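Local coordinates for putative molybdenum carrier protein (Syntrophus aciditrophicus SB, PDB 3IMK), which is of unknown function but belongs to the circularly permuted YpsA-like SLOG proteins and may carry molybdenum, at residues Trp37-Arg42 and Ser61-Arg66; Lys10-Gly15 and Glu68-Asp73; Asp115-Ile120 and Met150-Val155; Thr77-His82 and Cys103-Leu108. One frame throughout, in Å; residues are numbered along the deposited sequence. Where two conformers were deposited one is given.

Interaction 1. Residues Trp37-Arg42 and Ser61-Arg66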
loop_
_atom_site.group_PDB
_atom_site.type_symbol
_atom_site.label_atom_id
_atom_site.label_comp_id
_atom_site.label_asym_id
_atom_site.label_seq_id
_atom_site.Cartn_x
_atom_site.Cartn_y
_atom_site.Cartn_z
ATOM N N TRP A 37 -8.987 -0.073 5.828
ATOM C CA TRP A 37 -10.358 0.350 5.602
ATOM C C TRP A 37 -10.775 0.025 4.184
ATOM O O TRP A 37 -10.074 0.315 3.230
ATOM C CB TRP A 37 -10.447 1.848 5.809
ATOM C CG TRP A 37 -10.200 2.213 7.240
ATOM C CD1 TRP A 37 -9.011 2.648 7.788
ATOM C CD2 TRP A 37 -11.139 2.165 8.323
ATOM N NE1 TRP A 37 -9.162 2.898 9.165
ATOM C CE2 TRP A 37 -10.469 2.623 9.500
ATOM C CE3 TRP A 37 -12.494 1.857 8.394
ATOM C CZ2 TRP A 37 -11.121 2.731 10.731
ATOM C CZ3 TRP A 37 -13.129 1.923 9.626
ATOM C CH2 TRP A 37 -12.445 2.347 10.770
ATOM N N VAL A 38 -11.952 -0.574 4.058
ATOM C CA VAL A 38 -12.563 -0.933 2.792
ATOM C C VAL A 38 -13.920 -0.234 2.689
ATOM O O VAL A 38 -14.483 0.185 3.706
ATOM C CB VAL A 38 -12.703 -2.501 2.667
ATOM C CG1 VAL A 38 -11.312 -3.151 2.671
ATOM C CG2 VAL A 38 -13.600 -3.105 3.728
ATOM N N PRO A 39 -14.479 -0.138 1.474
ATOM C CA PRO A 39 -15.848 0.419 1.388
ATOM C C PRO A 39 -16.856 -0.391 2.173
ATOM O O PRO A 39 -16.677 -1.585 2.325
ATOM C CB PRO A 39 -16.155 0.353 -0.122
ATOM C CG PRO A 39 -14.789 0.263 -0.790
ATOM C CD PRO A 39 -13.980 -0.559 0.158
ATOM N N LYS A 40 -17.962 0.235 2.591
ATOM C CA LYS A 40 -19.099 -0.534 3.062
ATOM C C LYS A 40 -19.388 -1.658 2.066
ATOM O O LYS A 40 -19.351 -1.446 0.866
ATOM C CB LYS A 40 -20.313 0.364 3.237
ATOM C CG LYS A 40 -21.469 -0.317 3.912
ATOM C CD LYS A 40 -22.686 0.604 3.963
ATOM C CE LYS A 40 -23.382 0.816 2.597
ATOM N NZ LYS A 40 -24.701 1.521 2.768
ATOM N N GLY A 41 -19.633 -2.862 2.571
ATOM C CA GLY A 41 -19.883 -4.029 1.722
ATOM C C GLY A 41 -18.623 -4.711 1.211
ATOM O O GLY A 41 -18.688 -5.701 0.503
ATOM N N ARG A 42 -17.460 -4.212 1.628
ATOM C CA ARG A 42 -16.179 -4.772 1.219
ATOM C C ARG A 42 -16.003 -4.752 -0.312
ATOM O O ARG A 42 -15.423 -5.664 -0.917
ATOM C CB ARG A 42 -15.944 -6.195 1.785
ATOM C CG ARG A 42 -16.250 -6.382 3.229
ATOM C CD ARG A 42 -16.190 -7.861 3.587
ATOM N NE ARG A 42 -14.866 -8.461 3.447
ATOM C CZ ARG A 42 -13.951 -8.463 4.417
ATOM N NH1 ARG A 42 -14.144 -7.810 5.549
ATOM N NH2 ARG A 42 -12.808 -9.090 4.237
ATOM N N SER A 61 -20.146 3.173 0.708
ATOM C CA SER A 61 -19.484 2.396 -0.321
ATOM C C SER A 61 -18.438 3.168 -1.166
ATOM O O SER A 61 -17.933 2.617 -2.151
ATOM C CB SER A 61 -20.523 1.737 -1.215
ATOM O OG SER A 61 -21.347 2.717 -1.789
ATOM N N ASP A 62 -18.126 4.416 -0.783
ATOM C CA ASP A 62 -17.268 5.276 -1.607
ATOM C C ASP A 62 -15.776 4.889 -1.592
ATOM O O ASP A 62 -15.134 4.805 -0.538
ATOM C CB ASP A 62 -17.395 6.732 -1.165
ATOM C CG ASP A 62 -16.763 7.685 -2.136
ATOM O OD1 ASP A 62 -17.272 7.812 -3.277
ATOM O OD2 ASP A 62 -15.767 8.312 -1.748
ATOM N N TYR A 63 -15.232 4.698 -2.779
ATOM C CA TYR A 63 -13.807 4.437 -2.878
ATOM C C TYR A 63 -12.913 5.559 -2.327
ATOM O O TYR A 63 -11.977 5.288 -1.570
ATOM C CB TYR A 63 -13.402 4.152 -4.338
ATOM C CG TYR A 63 -13.618 2.749 -4.861
ATOM C CD1 TYR A 63 -13.504 1.619 -4.036
ATOM C CD2 TYR A 63 -13.764 2.545 -6.235
ATOM C CE1 TYR A 63 -13.629 0.312 -4.572
ATOM C CE2 TYR A 63 -13.934 1.257 -6.759
ATOM C CZ TYR A 63 -13.820 0.140 -5.917
ATOM O OH TYR A 63 -13.921 -1.137 -6.425
ATOM N N SER A 64 -13.151 6.788 -2.740
ATOM C CA SER A 64 -12.297 7.897 -2.333
ATOM C C SER A 64 -12.200 8.021 -0.799
ATOM O O SER A 64 -11.094 8.288 -0.264
ATOM C CB SER A 64 -12.751 9.191 -2.973
ATOM O OG SER A 64 -12.511 9.119 -4.383
ATOM N N LYS A 65 -13.308 7.831 -0.100
ATOM C CA LYS A 65 -13.345 7.994 1.351
ATOM C C LYS A 65 -12.498 6.924 2.033
ATOM O O LYS A 65 -11.840 7.190 3.062
ATOM C CB LYS A 65 -14.775 8.059 1.866
ATOM C CG LYS A 65 -15.440 9.326 1.450
ATOM C CD LYS A 65 -16.912 9.350 1.759
ATOM C CE LYS A 65 -17.549 10.654 1.221
ATOM N NZ LYS A 65 -19.050 10.668 1.392
ATOM N N ARG A 66 -12.527 5.675 1.530
ATOM C CA ARG A 66 -11.668 4.638 2.167
ATOM C C ARG A 66 -10.187 4.894 1.855
ATOM O O ARG A 66 -9.336 4.659 2.704
ATOM C CB ARG A 66 -12.127 3.186 1.858
ATOM C CG ARG A 66 -11.877 2.648 0.470
ATOM C CD ARG A 66 -10.459 2.006 0.283
ATOM N NE ARG A 66 -10.465 1.045 -0.832
ATOM C CZ ARG A 66 -10.495 1.359 -2.125
ATOM N NH1 ARG A 66 -10.429 2.609 -2.541
ATOM N NH2 ARG A 66 -10.518 0.384 -3.034
#

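Interaction 2. Residues Lys10-Gly15 and Glu68-Asp73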
loop_
_atom_site.group_PDB
_atom_site.type_symbol
_atom_site.label_atom_id
_atom_site.label_comp_id
_atom_site.label_asym_id
_atom_site.label_seq_id
_atom_site.Cartn_x
_atom_site.Cartn_y
_atom_site.Cartn_z
ATOM N N LYS A 10 2.817 -3.015 11.224
ATOM C CA LYS A 10 1.511 -3.258 10.574
ATOM C C LYS A 10 1.541 -2.743 9.132
ATOM O O LYS A 10 2.077 -1.645 8.881
ATOM C CB LYS A 10 0.372 -2.572 11.332
ATOM C CG LYS A 10 -1.058 -2.984 10.917
ATOM C CD LYS A 10 -2.128 -2.264 11.748
ATOM C CE LYS A 10 -3.565 -2.752 11.444
ATOM N NZ LYS A 10 -4.712 -2.336 12.389
ATOM N N ILE A 11 0.970 -3.533 8.218
ATOM C CA ILE A 11 0.723 -3.141 6.831
ATOM C C ILE A 11 -0.753 -2.975 6.664
ATOM O O ILE A 11 -1.518 -3.849 7.080
ATOM C CB ILE A 11 1.282 -4.162 5.837
ATOM C CG1 ILE A 11 2.824 -4.081 5.838
ATOM C CG2 ILE A 11 0.724 -3.914 4.399
ATOM C CD1 ILE A 11 3.540 -5.257 5.115
ATOM N N ILE A 12 -1.186 -1.860 6.070
ATOM C CA ILE A 12 -2.579 -1.713 5.727
ATOM C C ILE A 12 -2.789 -1.409 4.244
ATOM O O ILE A 12 -1.892 -0.906 3.583
ATOM C CB ILE A 12 -3.304 -0.652 6.604
ATOM C CG1 ILE A 12 -2.915 0.792 6.280
ATOM C CG2 ILE A 12 -3.070 -0.923 8.114
ATOM C CD1 ILE A 12 -3.848 1.851 6.982
ATOM N N SER A 13 -4.007 -1.666 3.762
ATOM C CA SER A 13 -4.385 -1.219 2.432
ATOM C C SER A 13 -5.906 -1.190 2.326
ATOM O O SER A 13 -6.609 -1.574 3.236
ATOM C CB SER A 13 -3.825 -2.147 1.370
ATOM O OG SER A 13 -4.625 -3.337 1.236
ATOM N N GLY A 14 -6.369 -0.744 1.173
ATOM C CA GLY A 14 -7.793 -0.581 0.908
ATOM C C GLY A 14 -8.452 -1.801 0.309
ATOM O O GLY A 14 -9.597 -1.722 -0.085
ATOM N N GLY A 15 -7.746 -2.928 0.261
ATOM C CA GLY A 15 -8.368 -4.210 -0.131
ATOM C C GLY A 15 -8.570 -4.375 -1.633
ATOM O O GLY A 15 -9.067 -5.440 -2.025
ATOM N N GLU A 68 -8.793 7.812 1.450
ATOM C CA GLU A 68 -8.420 8.898 2.349
ATOM C C GLU A 68 -8.149 8.382 3.770
ATOM O O GLU A 68 -7.191 8.804 4.414
ATOM C CB GLU A 68 -9.535 9.962 2.385
ATOM C CG GLU A 68 -9.240 11.206 3.249
ATOM C CD GLU A 68 -10.418 12.165 3.296
ATOM O OE1 GLU A 68 -11.589 11.731 3.292
ATOM O OE2 GLU A 68 -10.169 13.391 3.286
ATOM N N LYS A 69 -9.036 7.501 4.255
ATOM C CA LYS A 69 -8.954 6.948 5.636
ATOM C C LYS A 69 -7.645 6.152 5.824
ATOM O O LYS A 69 -7.002 6.277 6.880
ATOM C CB LYS A 69 -10.206 6.080 5.963
ATOM C CG LYS A 69 -10.323 5.691 7.456
ATOM C CD LYS A 69 -10.881 6.851 8.258
ATOM C CE LYS A 69 -11.045 6.476 9.726
ATOM N NZ LYS A 69 -11.651 7.610 10.542
ATOM N N ASN A 70 -7.251 5.364 4.820
ATOM C CA ASN A 70 -5.978 4.610 4.968
ATOM C C ASN A 70 -4.757 5.528 5.023
ATOM O O ASN A 70 -3.816 5.265 5.754
ATOM C CB ASN A 70 -5.858 3.537 3.910
ATOM C CG ASN A 70 -6.863 2.430 4.109
ATOM O OD1 ASN A 70 -7.120 2.018 5.245
ATOM N ND2 ASN A 70 -7.474 1.972 3.007
ATOM N N VAL A 71 -4.793 6.639 4.301
ATOM C CA VAL A 71 -3.721 7.656 4.389
ATOM C C VAL A 71 -3.665 8.266 5.784
ATOM O O VAL A 71 -2.571 8.490 6.327
ATOM C CB VAL A 71 -3.883 8.756 3.276
ATOM C CG1 VAL A 71 -2.950 9.976 3.500
ATOM C CG2 VAL A 71 -3.646 8.178 1.870
ATOM N N LEU A 72 -4.828 8.541 6.347
ATOM C CA LEU A 72 -4.904 9.214 7.644
ATOM C C LEU A 72 -4.566 8.267 8.790
ATOM O O LEU A 72 -4.030 8.720 9.815
ATOM C CB LEU A 72 -6.284 9.814 7.867
ATOM C CG LEU A 72 -6.561 11.079 7.086
ATOM C CD1 LEU A 72 -8.072 11.431 7.085
ATOM C CD2 LEU A 72 -5.754 12.246 7.656
ATOM N N ASP A 73 -4.896 6.975 8.658
ATOM C CA ASP A 73 -4.767 6.048 9.761
ATOM C C ASP A 73 -3.486 5.177 9.643
ATOM O O ASP A 73 -3.519 3.974 9.980
ATOM C CB ASP A 73 -6.021 5.167 9.773
ATOM C CG ASP A 73 -6.348 4.559 11.126
ATOM O OD1 ASP A 73 -5.741 4.949 12.151
ATOM O OD2 ASP A 73 -7.239 3.658 11.169
#

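Interaction 3. Residues Asp115-Ile120 and Met150-Val155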
loop_
_atom_site.group_PDB
_atom_site.type_symbol
_atom_site.label_atom_id
_atom_site.label_comp_id
_atom_site.label_asym_id
_atom_site.label_seq_id
_atom_site.Cartn_x
_atom_site.Cartn_y
_atom_site.Cartn_z
ATOM N N ASP A 115 16.666 -1.581 -6.316
ATOM C CA ASP A 115 17.034 -0.189 -5.945
ATOM C C ASP A 115 15.862 0.497 -5.211
ATOM O O ASP A 115 16.048 1.271 -4.259
ATOM C CB ASP A 115 17.493 0.563 -7.194
ATOM C CG ASP A 115 18.755 -0.083 -7.852
ATOM O OD1 ASP A 115 19.520 -0.705 -7.143
ATOM O OD2 ASP A 115 18.978 0.159 -9.010
ATOM N N ALA A 116 14.648 0.209 -5.662
ATOM C CA ALA A 116 13.473 0.709 -4.975
ATOM C C ALA A 116 13.437 0.264 -3.515
ATOM O O ALA A 116 13.039 1.024 -2.637
ATOM C CB ALA A 116 12.163 0.272 -5.688
ATOM N N ALA A 117 13.769 -1.004 -3.270
ATOM C CA ALA A 117 13.772 -1.526 -1.891
ATOM C C ALA A 117 14.708 -0.696 -1.011
ATOM O O ALA A 117 14.374 -0.392 0.142
ATOM C CB ALA A 117 14.175 -3.007 -1.875
ATOM N N THR A 118 15.863 -0.322 -1.562
ATOM C CA THR A 118 16.809 0.562 -0.833
ATOM C C THR A 118 16.165 1.898 -0.489
ATOM O O THR A 118 16.252 2.399 0.657
ATOM C CB THR A 118 18.063 0.755 -1.612
ATOM O OG1 THR A 118 18.697 -0.523 -1.720
ATOM C CG2 THR A 118 19.052 1.778 -0.944
ATOM N N LEU A 119 15.506 2.505 -1.471
ATOM C CA LEU A 119 14.791 3.754 -1.219
ATOM C C LEU A 119 13.713 3.632 -0.140
ATOM O O LEU A 119 13.527 4.546 0.675
ATOM C CB LEU A 119 14.176 4.342 -2.501
ATOM C CG LEU A 119 15.010 5.319 -3.326
ATOM C CD1 LEU A 119 16.476 5.014 -3.464
ATOM C CD2 LEU A 119 14.353 5.597 -4.685
ATOM N N ILE A 120 12.925 2.557 -0.187
ATOM C CA ILE A 120 11.880 2.342 0.795
ATOM C C ILE A 120 12.497 2.172 2.201
ATOM O O ILE A 120 11.968 2.665 3.199
ATOM C CB ILE A 120 10.968 1.124 0.422
ATOM C CG1 ILE A 120 10.320 1.310 -0.959
ATOM C CG2 ILE A 120 9.892 0.905 1.527
ATOM C CD1 ILE A 120 9.690 0.043 -1.546
HETATM N N MSE A 150 4.449 -7.807 -4.755
HETATM C CA MSE A 150 4.986 -8.931 -3.965
HETATM C C MSE A 150 6.509 -8.977 -4.030
HETATM O O MSE A 150 7.170 -9.150 -3.010
HETATM C CB MSE A 150 4.379 -10.280 -4.399
HETATM C CG MSE A 150 2.864 -10.393 -4.230
HETATM SE SE MSE A 150 2.363 -10.537 -2.392
HETATM C CE MSE A 150 3.001 -12.313 -1.881
ATOM N N ASP A 151 7.044 -8.869 -5.244
ATOM C CA ASP A 151 8.473 -9.040 -5.474
ATOM C C ASP A 151 9.229 -7.889 -4.797
ATOM O O ASP A 151 10.264 -8.110 -4.182
ATOM C CB ASP A 151 8.781 -9.058 -6.981
ATOM C CG ASP A 151 8.279 -10.279 -7.704
ATOM O OD1 ASP A 151 7.907 -11.264 -7.042
ATOM O OD2 ASP A 151 8.266 -10.243 -8.983
ATOM N N LEU A 152 8.694 -6.674 -4.894
ATOM C CA LEU A 152 9.309 -5.516 -4.254
ATOM C C LEU A 152 9.348 -5.677 -2.722
ATOM O O LEU A 152 10.363 -5.414 -2.059
ATOM C CB LEU A 152 8.548 -4.228 -4.653
ATOM C CG LEU A 152 9.005 -2.922 -3.989
ATOM C CD1 LEU A 152 10.492 -2.673 -4.246
ATOM C CD2 LEU A 152 8.157 -1.790 -4.555
ATOM N N LEU A 153 8.204 -6.034 -2.144
ATOM C CA LEU A 153 8.139 -6.194 -0.692
ATOM C C LEU A 153 9.060 -7.312 -0.206
ATOM O O LEU A 153 9.651 -7.213 0.890
ATOM C CB LEU A 153 6.680 -6.383 -0.243
ATOM C CG LEU A 153 5.774 -5.164 -0.452
ATOM C CD1 LEU A 153 4.305 -5.516 -0.096
ATOM C CD2 LEU A 153 6.253 -3.942 0.295
ATOM N N GLU A 154 9.189 -8.361 -1.006
ATOM C CA GLU A 154 10.123 -9.422 -0.652
ATOM C C GLU A 154 11.555 -8.915 -0.528
ATOM O O GLU A 154 12.282 -9.309 0.378
ATOM C CB GLU A 154 10.023 -10.587 -1.609
ATOM C CG GLU A 154 8.711 -11.383 -1.413
ATOM C CD GLU A 154 8.701 -12.365 -0.179
ATOM O OE1 GLU A 154 9.790 -12.726 0.349
ATOM O OE2 GLU A 154 7.573 -12.804 0.192
ATOM N N VAL A 155 11.976 -8.059 -1.445
ATOM C CA VAL A 155 13.353 -7.519 -1.351
ATOM C C VAL A 155 13.465 -6.559 -0.185
ATOM O O VAL A 155 14.454 -6.583 0.555
ATOM C CB VAL A 155 13.816 -6.837 -2.688
ATOM C CG1 VAL A 155 15.230 -6.245 -2.534
ATOM C CG2 VAL A 155 13.722 -7.828 -3.878
#

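Interaction 4. Residues Thr77-His82 and Cys103-Leu108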
loop_
_atom_site.group_PDB
_atom_site.type_symbol
_atom_site.label_atom_id
_atom_site.label_comp_id
_atom_site.label_asym_id
_atom_site.label_seq_id
_atom_site.Cartn_x
_atom_site.Cartn_y
_atom_site.Cartn_z
ATOM N N THR A 77 2.538 6.423 3.550
ATOM C CA THR A 77 1.956 5.728 2.406
ATOM C C THR A 77 2.997 5.503 1.305
ATOM O O THR A 77 3.649 6.445 0.823
ATOM C CB THR A 77 0.738 6.526 1.854
ATOM O OG1 THR A 77 -0.315 6.583 2.834
ATOM C CG2 THR A 77 0.173 5.883 0.604
ATOM N N LEU A 78 3.122 4.236 0.940
ATOM C CA LEU A 78 3.962 3.789 -0.153
ATOM C C LEU A 78 3.019 3.546 -1.337
ATOM O O LEU A 78 2.081 2.758 -1.186
ATOM C CB LEU A 78 4.679 2.493 0.211
ATOM C CG LEU A 78 5.415 1.745 -0.910
ATOM C CD1 LEU A 78 6.547 2.618 -1.512
ATOM C CD2 LEU A 78 6.009 0.448 -0.357
ATOM N N ILE A 79 3.255 4.186 -2.491
ATOM C CA ILE A 79 2.418 4.029 -3.696
ATOM C C ILE A 79 3.300 3.346 -4.757
ATOM O O ILE A 79 4.369 3.836 -5.067
ATOM C CB ILE A 79 1.854 5.366 -4.254
ATOM C CG1 ILE A 79 1.201 6.183 -3.117
ATOM C CG2 ILE A 79 0.846 5.038 -5.357
ATOM C CD1 ILE A 79 0.713 7.581 -3.503
ATOM N N ILE A 80 2.855 2.217 -5.281
ATOM C CA ILE A 80 3.606 1.446 -6.260
ATOM C C ILE A 80 2.834 1.445 -7.592
ATOM O O ILE A 80 1.664 1.105 -7.613
ATOM C CB ILE A 80 3.818 0.002 -5.749
ATOM C CG1 ILE A 80 4.401 -0.003 -4.333
ATOM C CG2 ILE A 80 4.720 -0.759 -6.751
ATOM C CD1 ILE A 80 4.307 -1.369 -3.598
ATOM N N SER A 81 3.516 1.748 -8.705
ATOM C CA SER A 81 2.913 1.755 -10.023
ATOM C C SER A 81 3.929 1.399 -11.086
ATOM O O SER A 81 5.137 1.313 -10.818
ATOM C CB SER A 81 2.368 3.142 -10.359
ATOM O OG SER A 81 3.399 4.057 -10.621
ATOM N N HIS A 82 3.405 1.240 -12.290
ATOM C CA HIS A 82 4.177 1.326 -13.532
ATOM C C HIS A 82 3.707 2.538 -14.277
ATOM O O HIS A 82 2.575 2.555 -14.773
ATOM C CB HIS A 82 4.037 0.065 -14.395
ATOM C CG HIS A 82 4.560 -1.181 -13.749
ATOM N ND1 HIS A 82 3.721 -2.166 -13.271
ATOM C CD2 HIS A 82 5.826 -1.608 -13.505
ATOM C CE1 HIS A 82 4.453 -3.155 -12.781
ATOM N NE2 HIS A 82 5.735 -2.834 -12.889
ATOM N N CYS A 103 5.073 10.185 2.158
ATOM C CA CYS A 103 4.588 9.506 0.973
ATOM C C CYS A 103 5.769 9.259 0.013
ATOM O O CYS A 103 6.552 10.164 -0.245
ATOM C CB CYS A 103 3.463 10.318 0.345
ATOM S SG CYS A 103 2.681 9.496 -1.105
ATOM N N LEU A 104 5.914 8.021 -0.435
ATOM C CA LEU A 104 6.891 7.643 -1.411
ATOM C C LEU A 104 6.198 6.954 -2.535
ATOM O O LEU A 104 5.545 5.939 -2.324
ATOM C CB LEU A 104 7.942 6.722 -0.760
ATOM C CG LEU A 104 9.027 6.146 -1.679
ATOM C CD1 LEU A 104 9.832 7.246 -2.373
ATOM C CD2 LEU A 104 9.964 5.193 -0.914
ATOM N N HIS A 105 6.371 7.442 -3.749
ATOM C CA HIS A 105 5.888 6.799 -4.946
ATOM C C HIS A 105 7.072 6.115 -5.648
ATOM O O HIS A 105 8.008 6.796 -6.046
ATOM C CB HIS A 105 5.286 7.839 -5.931
ATOM C CG HIS A 105 4.963 7.261 -7.283
ATOM N ND1 HIS A 105 4.984 7.996 -8.452
ATOM C CD2 HIS A 105 4.580 6.001 -7.629
ATOM C CE1 HIS A 105 4.668 7.200 -9.467
ATOM N NE2 HIS A 105 4.395 5.997 -8.995
ATOM N N ILE A 106 6.972 4.794 -5.772
ATOM C CA ILE A 106 7.891 3.967 -6.549
ATOM C C ILE A 106 7.239 3.684 -7.898
ATOM O O ILE A 106 6.218 3.007 -7.973
ATOM C CB ILE A 106 8.232 2.666 -5.821
ATOM C CG1 ILE A 106 8.998 2.961 -4.538
ATOM C CG2 ILE A 106 9.022 1.693 -6.720
ATOM C CD1 ILE A 106 10.368 3.728 -4.710
ATOM N N ASP A 107 7.878 4.148 -8.974
ATOM C CA ASP A 107 7.466 3.896 -10.346
ATOM C C ASP A 107 8.423 2.799 -10.879
ATOM O O ASP A 107 9.576 3.057 -11.189
ATOM C CB ASP A 107 7.537 5.179 -11.178
ATOM C CG ASP A 107 7.129 4.973 -12.617
ATOM O OD1 ASP A 107 6.989 3.810 -13.081
ATOM O OD2 ASP A 107 6.894 5.979 -13.318
ATOM N N LEU A 108 7.906 1.577 -10.961
ATOM C CA LEU A 108 8.697 0.419 -11.346
ATOM C C LEU A 108 8.948 0.358 -12.835
ATOM O O LEU A 108 9.594 -0.591 -13.281
ATOM C CB LEU A 108 8.056 -0.869 -10.803
ATOM C CG LEU A 108 8.147 -1.051 -9.304
ATOM C CD1 LEU A 108 7.406 -2.315 -8.868
ATOM C CD2 LEU A 108 9.569 -1.073 -8.776
#

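Interaction 1. Residues Trp37-Arg42 and Ser61-Arg66
P39 sits against the start of helix 63-72, with S61, Y63 and R66 around its ring. Its CB lies 3.5 Å from S61 O. Its CG touches CD1 of the Y63 ring at 3.7 Å, and the two side chains cross obliquely. Its CD packs on R66 CG at 3.8 Å. R66 packs through CG and CD and bonds through its guanidinium. Its CG stands between the backbone N and the carbonyl carbon (chi1 73°), and a bend at chi2 (86°) brings R66 CD to W37 O at 3.4 Å. P39 CG lies over one face of the guanidinium, toward its rim. R66 NE is hydrogen-bonded to G14 O, while R66 NH1 makes a weak bond back to Y63 O at 3.2 Å. An alanine here would probably leave G14 O without this donor and open a gap beside P39 CD. S61 completes the contact at the exposed margin, where its N lies 3.8 Å from K40 CB. D62 caps the helix, its OD2 accepting from K65 N at 3.0 Å. The arrangement packs the end of a parallel strand and the loop after it against the N-terminal turn of a helix in an alpha/beta fold.

Interaction 2. Residues Lys10-Gly15 and Glu68-Asp73
N70 and I12 carry this contact between strand 10-12, with the loop after it, and the last turns of helix 63-72. N70 CG lies anti to its own carbonyl carbon, beside the backbone N (chi1 -68°), and the amide reaches the loop at S13 and G14. N70 ND2 is 3.3 Å from G14 CA. It is also 3.5 Å from G14 N, but both are donors and no bond forms. N70 OD1 lies 3.7 Å from I12 CD1 and accepts from the backbone N of W37. An alanine in place of N70 would probably leave W37 N without that acceptor and open a gap beside G14. The backbone of N70 takes part too, its O touching I12 CD1 at 3.6 Å. This is helix-on-sheet packing at the C-terminal end of a parallel strand, as in Rossmann-like folds. The loop after the strand holds an ST turn, S13 OG accepting from G15 N at 3.3 Å; S13 OG is also bonded to D20 O. D73 follows the last helical residue. Its O meets I12 CD1 at 3.7 Å, and its carboxylate turns to W37, with OD2 hydrogen-bonded to W37 NE1 at the pocket that holds a polyether molecule.

Interaction 3. Residues Asp115-Ile120 and Met150-Val155
L152 is the main bump of this helix pair. Its two methyls spread over the turn of helix 113-126 formed by A116, A117 and I120. L152 CG is anti to its backbone N (chi1 176°), which places it 3.9 Å from I120 CD1. CD1 of L152 enters the shallow hollow left by the two small alanines. It lies 3.7 Å from A116 CB and 3.8 Å from the backbone N of A117. CD2 meets I120, at the far end of the same turn. The two side chains approach tip to tip, with I120 CD1 3.8 Å from L152 CD2. One turn of the first helix thus holds the leucine on both of its branches.

The second bump is V155, one turn further along helix 145-157. Its CG1 is anti to the backbone N and presses on A117 CB at 3.5 Å, tighter than usual for two carbons. A117 and V155 are also where the backbones come nearest, with CA atoms 6.0 Å apart. The short methyl of A117 lets the chains approach here. The axes of the two helical segments pass 8.9 Å from each other, and their N-to-C directions differ by 59°.

Behind the contact lies the sheet. A116 also packs on I106, I120 on L104 and L78, and L152 on I80, so both helices share its surface. V155 lies at the exposed margin, whereas the other contacting residues are buried.

The side chains meet one another through carbon alone. The fit therefore depends on shape and on burial of hydrocarbon rather than on directed polar bonds.

Interaction 4. Residues Thr77-His82 and Cys103-Leu108
S81 and H105 make the one side-chain hydrogen bond between strands 77-81 and 103-107. S81 OG stands between its backbone N and carbonyl carbon (chi1 72°), where H105 NE2 donates to it at 2.7 Å. The hydroxyl lies in the plane of the ring and is also bonded to G83 O. The backbones form a tight parallel ladder of five hydrogen bonds, from L104 N to T77 O at 3.0 Å through to L108 N to S81 O at 2.8 Å. The straightest is I79 N to L104 O, 171° at the hydrogen. Apolar groups pack on the face of L78 and I80. L78 CD1 meets I106 CG1 at 3.9 Å, and I80 CG2 meets L108 CD1 at 3.8 Å. The outer strand is the more open side, with C103, L104, H105 and D107 partly exposed. Past the ends of both strands H82 CD2 touches L108 CB at 3.6 Å, while H82 ND1 bonds to D142. The pair belongs to a beta-alpha-beta unit whose crossover helix, 87-98, lies over the face of T77, I79 and C103. Helices 113-126 and 145-157 cover the other face, and strand 131-135 flanks strand 76-81.

In the fold
From the N terminus, strand 10-12 leads out, and interaction 2 closes a long loop when helix 63-72 returns to it. Interaction 1 is nested inside that loop, joining the end of strand 34-38 to the start of the same helix. The chain then enters strand 76-81, and V71 packs on T77 between interactions 2 and 4. Interaction 4 closes the next unit at strand 103-107, an edge strand of the sheet. Interaction 3 follows in series and closes the loop that runs from helix 113-126 through strand 131-135 to helix 145-157. It rests on the strands of interaction 4. Interactions 1 and 3 lie on opposite sides of the chain's centre, their centres about 28 Å apart.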